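Long-range contact in envelope glycoprotein E (Human herpesvirus 1, PDB 2GIY), which forms a heterodimer with gI that binds the Fc part of host IgG and is required for cell-to-cell spread of the virus: residues F29-S34 with G160-S165. Residues are numbered along the deposited sequence; the frame is centred on the assembly and turned at random.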
# COMPACT_ATOMS: atom_id res chain seq x y z
N PHE A 29 -7.60 8.54 22.83
CA PHE A 29 -6.70 7.76 21.99
C PHE A 29 -6.35 8.53 20.73
O PHE A 29 -6.91 9.59 20.45
CB PHE A 29 -7.36 6.43 21.62
CG PHE A 29 -8.58 6.56 20.76
CD1 PHE A 29 -8.47 6.66 19.38
CD2 PHE A 29 -9.85 6.60 21.34
CE1 PHE A 29 -9.60 6.79 18.58
CE2 PHE A 29 -10.99 6.73 20.55
CZ PHE A 29 -10.87 6.82 19.16
N SER A 30 -5.41 7.97 19.98
CA SER A 30 -4.96 8.58 18.74
C SER A 30 -4.86 7.53 17.65
O SER A 30 -4.70 6.35 17.93
CB SER A 30 -3.59 9.22 18.96
OG SER A 30 -2.98 9.56 17.73
N THR A 31 -4.97 7.96 16.40
CA THR A 31 -4.82 7.04 15.29
C THR A 31 -3.31 6.81 15.24
O THR A 31 -2.55 7.54 15.87
CB THR A 31 -5.29 7.64 13.95
OG1 THR A 31 -4.56 8.84 13.67
CG2 THR A 31 -6.78 7.96 14.01
N ASN A 32 -2.89 5.80 14.49
CA ASN A 32 -1.47 5.50 14.37
C ASN A 32 -1.14 5.17 12.93
O ASN A 32 -0.75 4.06 12.60
CB ASN A 32 -1.12 4.31 15.28
CG ASN A 32 0.35 3.98 15.26
OD1 ASN A 32 1.20 4.86 15.41
ND2 ASN A 32 0.67 2.70 15.09
N VAL A 33 -1.32 6.17 12.07
CA VAL A 33 -1.04 6.02 10.65
C VAL A 33 0.42 6.36 10.38
O VAL A 33 0.96 7.31 10.95
CB VAL A 33 -1.93 6.97 9.81
CG1 VAL A 33 -1.64 6.78 8.33
CG2 VAL A 33 -3.40 6.70 10.11
N SER A 34 1.05 5.57 9.52
CA SER A 34 2.44 5.80 9.15
C SER A 34 2.45 6.12 7.66
O SER A 34 1.89 5.38 6.85
CB SER A 34 3.29 4.55 9.42
OG SER A 34 4.65 4.81 9.13
N GLY A 160 -5.93 5.04 2.90
CA GLY A 160 -6.21 3.95 3.81
C GLY A 160 -7.48 4.26 4.56
O GLY A 160 -7.96 5.40 4.55
N HIS A 161 -8.06 3.24 5.20
CA HIS A 161 -9.28 3.45 5.96
C HIS A 161 -9.16 2.89 7.37
O HIS A 161 -8.42 1.92 7.62
CB HIS A 161 -10.48 2.82 5.25
CG HIS A 161 -10.40 1.32 5.13
ND1 HIS A 161 -9.58 0.69 4.23
CD2 HIS A 161 -11.04 0.34 5.81
CE1 HIS A 161 -9.72 -0.62 4.35
NE2 HIS A 161 -10.59 -0.86 5.31
N ILE A 162 -9.88 3.51 8.29
CA ILE A 162 -9.91 3.09 9.68
C ILE A 162 -11.33 3.24 10.20
O ILE A 162 -11.89 4.33 10.16
CB ILE A 162 -9.03 3.97 10.59
CG1 ILE A 162 -7.62 4.11 10.02
CG2 ILE A 162 -8.96 3.35 11.99
CD1 ILE A 162 -6.76 5.07 10.82
N THR A 163 -11.93 2.14 10.66
CA THR A 163 -13.26 2.24 11.24
C THR A 163 -12.99 2.51 12.72
O THR A 163 -12.43 1.67 13.44
CB THR A 163 -14.06 0.93 11.09
OG1 THR A 163 -14.37 0.72 9.71
CG2 THR A 163 -15.37 1.03 11.87
N ILE A 164 -13.36 3.71 13.15
CA ILE A 164 -13.15 4.13 14.53
C ILE A 164 -14.50 4.21 15.20
O ILE A 164 -15.31 5.07 14.86
CB ILE A 164 -12.48 5.51 14.56
CG1 ILE A 164 -11.18 5.46 13.75
CG2 ILE A 164 -12.21 5.93 16.01
CD1 ILE A 164 -10.47 6.81 13.64
N SER A 165 -14.74 3.33 16.17
CA SER A 165 -16.05 3.36 16.82
C SER A 165 -16.18 2.48 18.04
O SER A 165 -15.25 1.76 18.43
CB SER A 165 -17.12 2.96 15.82
OG SER A 165 -16.90 1.65 15.35
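Ile164 sends both of its branches against the 29-34 segment, one to Phe29 and the other to Thr31. With CG1 anti to the carbonyl carbon (chi1 -56°) and CG2 anti to the backbone N, the branches part. CG2 sits at the edge of the flat Phe29 ring, near its plane, 3.5 Å from CZ; the rings of Phe23 and Phe135 also meet this ring. At the end of the longer branch, CD1 meets Thr31 CG2 at 3.9 Å, the side chains crossing at about a right angle. Threonine suits this place because its methyl joins the apolar layer while OG1 hydrogen-bonds to Asn132 and to the backbone N of Leu133. Further along, Val33 CG2 touches Ile162 CD1 at 3.8 Å, the two side chains meeting at a slant. Valine and isoleucine, branched at CB, put methyls into this buried layer, where Trp51 packs against Thr31, Val33 and Ile162. Strand 155-165 of the large sheet thus faces strand 29-30 of the three-stranded sheet and the loop after it, within the Fc-binding region of the Ig V-type C-terminal domain of the gE ectodomain. Methyls and a ring edge make the join, so its cohesion is probably hydrophobic and dispersive, depending on shape more than on direction.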